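Local structure of sigma-E factor negative regulatory protein (Escherichia coli, 3M4W) at residues 59-62 with 63-67. The protein holds the envelope-stress sigma factor sigma-E inactive as its anti-sigma factor until regulated intramembrane proteolysis releases that factor; this chain comes from the regulator's periplasmic domain. Numbering follows the deposited sequence.
With ZN (zinc ion), chain M.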
ATOM      1  N   ASP E  59     -16.039 -21.186  -7.039  1.00 50.24           N
ATOM      2  CA  ASP E  59     -17.301 -21.692  -6.515  1.00 41.86           C
ATOM      3  C   ASP E  59     -17.241 -21.534  -5.001  1.00 46.62           C
ATOM      4  O   ASP E  59     -18.263 -21.350  -4.332  1.00 48.95           O
ATOM      5  CB  ASP E  59     -17.497 -23.160  -6.865  1.00 49.41           C
ATOM      6  CG  ASP E  59     -18.808 -23.702  -6.336  1.00 57.76           C
ATOM      7  OD1 ASP E  59     -19.875 -23.183  -6.730  1.00 66.76           O
ATOM      8  OD2 ASP E  59     -18.771 -24.640  -5.518  1.00 52.53           O
ATOM      9  N   TYR E  60     -16.024 -21.620  -4.471  1.00 46.55           N
ATOM     10  CA  TYR E  60     -15.784 -21.444  -3.042  1.00 38.00           C
ATOM     11  C   TYR E  60     -16.131 -19.993  -2.704  1.00 40.11           C
ATOM     12  O   TYR E  60     -16.780 -19.714  -1.699  1.00 41.44           O
ATOM     13  CB  TYR E  60     -14.307 -21.713  -2.721  1.00 35.44           C
ATOM     14  CG  TYR E  60     -13.799 -21.033  -1.465  1.00 37.66           C
ATOM     15  CD1 TYR E  60     -14.200 -21.454  -0.207  1.00 34.04           C
ATOM     16  CD2 TYR E  60     -12.931 -19.949  -1.544  1.00 33.58           C
ATOM     17  CE1 TYR E  60     -13.752 -20.815   0.941  1.00 34.26           C
ATOM     18  CE2 TYR E  60     -12.478 -19.299  -0.398  1.00 32.61           C
ATOM     19  CZ  TYR E  60     -12.892 -19.735   0.837  1.00 29.87           C
ATOM     20  OH  TYR E  60     -12.465 -19.076   1.969  1.00 35.10           O
ATOM     21  N   GLU E  61     -15.698 -19.074  -3.565  1.00 34.90           N
ATOM     22  CA  GLU E  61     -15.950 -17.660  -3.349  1.00 39.57           C
ATOM     23  C   GLU E  61     -17.446 -17.380  -3.426  1.00 47.95           C
ATOM     24  O   GLU E  61     -18.005 -16.740  -2.536  1.00 49.23           O
ATOM     25  CB  GLU E  61     -15.210 -16.815  -4.393  1.00 43.22           C
ATOM     26  CG  GLU E  61     -13.685 -16.767  -4.238  1.00 41.80           C
ATOM     27  CD  GLU E  61     -13.241 -16.343  -2.847  1.00 43.12           C
ATOM     28  OE1 GLU E  61     -13.935 -15.515  -2.218  1.00 44.53           O
ATOM     29  OE2 GLU E  61     -12.191 -16.831  -2.380  1.00 63.20           O
ATOM     30  N   LEU E  62     -18.081 -17.868  -4.493  1.00 50.42           N
ATOM     31  CA  LEU E  62     -19.519 -17.692  -4.718  1.00 48.14           C
ATOM     32  C   LEU E  62     -20.271 -18.121  -3.465  1.00 47.00           C
ATOM     33  O   LEU E  62     -21.191 -17.443  -3.020  1.00 44.38           O
ATOM     34  CB  LEU E  62     -19.977 -18.553  -5.902  1.00 45.99           C
ATOM     35  CG  LEU E  62     -21.076 -18.076  -6.870  1.00 60.70           C
ATOM     36  CD1 LEU E  62     -21.817 -19.310  -7.383  1.00 52.80           C
ATOM     37  CD2 LEU E  62     -22.066 -17.126  -6.197  1.00 45.18           C
ATOM     38  N   GLN E  63     -19.850 -19.248  -2.900  1.00 47.98           N
ATOM     39  CA  GLN E  63     -20.441 -19.825  -1.689  1.00 51.86           C
ATOM     40  C   GLN E  63     -20.258 -18.920  -0.472  1.00 52.83           C
ATOM     41  O   GLN E  63     -21.203 -18.703   0.299  1.00 52.89           O
ATOM     42  CB  GLN E  63     -19.784 -21.173  -1.390  1.00 53.38           C
ATOM     43  CG  GLN E  63     -20.726 -22.328  -1.123  1.00 65.24           C
ATOM     44  CD  GLN E  63     -20.878 -23.238  -2.327  1.00 73.72           C
ATOM     45  OE1 GLN E  63     -21.196 -24.419  -2.185  1.00 77.88           O
ATOM     46  NE2 GLN E  63     -20.656 -22.690  -3.522  1.00 73.23           N
ATOM     47  N   ARG E  64     -19.035 -18.417  -0.291  1.00 58.06           N
ATOM     48  CA  ARG E  64     -18.706 -17.537   0.835  1.00 51.70           C
ATOM     49  C   ARG E  64     -19.667 -16.366   0.951  1.00 46.47           C
ATOM     50  O   ARG E  64     -20.050 -15.969   2.050  1.00 46.89           O
ATOM     51  CB  ARG E  64     -17.293 -16.961   0.689  1.00 46.94           C
ATOM     52  CG  ARG E  64     -16.171 -17.906   1.025  1.00 48.28           C
ATOM     53  CD  ARG E  64     -14.980 -17.124   1.564  1.00 42.99           C
ATOM     54  NE  ARG E  64     -14.425 -16.177   0.595  1.00 39.04           N
ATOM     55  CZ  ARG E  64     -14.035 -14.950   0.919  1.00 34.44           C
ATOM     56  NH1 ARG E  64     -14.151 -14.543   2.177  1.00 25.15           N
ATOM     57  NH2 ARG E  64     -13.541 -14.134  -0.003  1.00 38.12           N
ATOM     58  N   ARG E  65     -20.024 -15.806  -0.197  1.00 40.25           N
ATOM     59  CA  ARG E  65     -20.914 -14.655  -0.259  1.00 46.69           C
ATOM     60  C   ARG E  65     -22.397 -15.038  -0.194  1.00 48.60           C
ATOM     61  O   ARG E  65     -23.224 -14.270   0.304  1.00 60.19           O
ATOM     62  CB  ARG E  65     -20.602 -13.857  -1.527  1.00 36.79           C
ATOM     63  CG  ARG E  65     -19.145 -13.417  -1.587  1.00 38.42           C
ATOM     64  CD  ARG E  65     -18.778 -12.810  -2.928  1.00 40.91           C
ATOM     65  NE  ARG E  65     -17.498 -12.094  -2.891  1.00 36.49           N
ATOM     66  CZ  ARG E  65     -16.315 -12.653  -2.641  1.00 48.07           C
ATOM     67  NH1 ARG E  65     -16.223 -13.955  -2.401  1.00 35.68           N
ATOM     68  NH2 ARG E  65     -15.216 -11.904  -2.637  1.00 33.83           N
ATOM     69  N   LEU E  66     -22.737 -16.223  -0.687  1.00 49.43           N
ATOM     70  CA  LEU E  66     -24.124 -16.666  -0.636  1.00 46.20           C
ATOM     71  C   LEU E  66     -24.451 -17.126   0.772  1.00 44.00           C
ATOM     72  O   LEU E  66     -25.614 -17.326   1.095  1.00 44.57           O
ATOM     73  CB  LEU E  66     -24.376 -17.834  -1.590  1.00 45.28           C
ATOM     74  CG  LEU E  66     -24.482 -17.605  -3.097  1.00 48.51           C
ATOM     75  CD1 LEU E  66     -24.773 -18.942  -3.752  1.00 39.73           C
ATOM     76  CD2 LEU E  66     -25.591 -16.616  -3.422  1.00 44.85           C
ATOM     77  N   HIS E  67     -23.425 -17.280   1.608  1.00 45.67           N
ATOM     78  CA  HIS E  67     -23.626 -17.760   2.973  1.00 46.64           C
ATOM     79  C   HIS E  67     -23.022 -16.897   4.077  1.00 53.01           C
ATOM     80  O   HIS E  67     -22.676 -17.402   5.144  1.00 55.07           O
ATOM     81  CB  HIS E  67     -23.083 -19.191   3.093  1.00 48.47           C
ATOM     82  CG  HIS E  67     -23.826 -20.188   2.257  1.00 52.62           C
ATOM     83  ND1 HIS E  67     -24.901 -20.906   2.733  1.00 46.71           N
ATOM     84  CD2 HIS E  67     -23.697 -20.529   0.952  1.00 53.24           C
ATOM     85  CE1 HIS E  67     -25.406 -21.642   1.760  1.00 58.91           C
ATOM     86  NE2 HIS E  67     -24.694 -21.430   0.668  1.00 48.24           N
TER
HETATM   87 ZN    ZN M   4     -26.506 -19.726   3.991  1.00 76.12          ZN
HETATM   88  O   HOH W   1     -26.441 -20.512   5.759  1.00 30.30           O
HETATM   89  O   HOH W   2     -27.290 -18.346   2.367  1.00 50.68           O
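The last two turns of helix 50-66, within the primary RseB-binding region of the periplasmic domain, carry a salt-bridge network in which E61 meets both R64 and R65. A single oxygen, E61 OE1, accepts three N-H groups. R64 offers both NE and NH2 to this one oxygen: NH2 lies 2.6 Å from E61 OE1 on the syn lone pair, whereas NE, 2.9 Å from the same atom, comes from above the carboxylate plane. From R65, NH1 reaches the anti lone pair of E61 OE1 at 2.8 Å, the straightest of the three, with an N-H...O angle of 162°. E61 OE1 lies near the plane of each guanidinium, although the carboxylate stands 81° from that of R64. A bend at chi3 (-62°) turns the R64 guanidinium back toward E61, and on the way its chain crosses Y60: R64 CG sits over one ring face, 4.0 Å from the centroid of Y60, as a CH-pi contact. Elsewhere, L62 CD2 packs 4.0 Å from L66 CG, while L62 also touches V28 and L30. Backbone bonds such as R64 N to Y60 O (3.0 Å) continue to L66; at H67 the backbone departs from the helix, and its ND1 binds the zinc ion at 2.4 Å, together with two waters; E69 also belongs to the metal site. Replacing R64 by an alanine removes two of the three donors to E61 OE1 and the methylene over the Y60 ring, and is likely to leave an acidic side chain of the other protein without its mate. Salt bridges to that chain engage E61 OE2 and R64 NH2, so the network probably presets both charges for that interface while partly offsetting the two adjacent arginines.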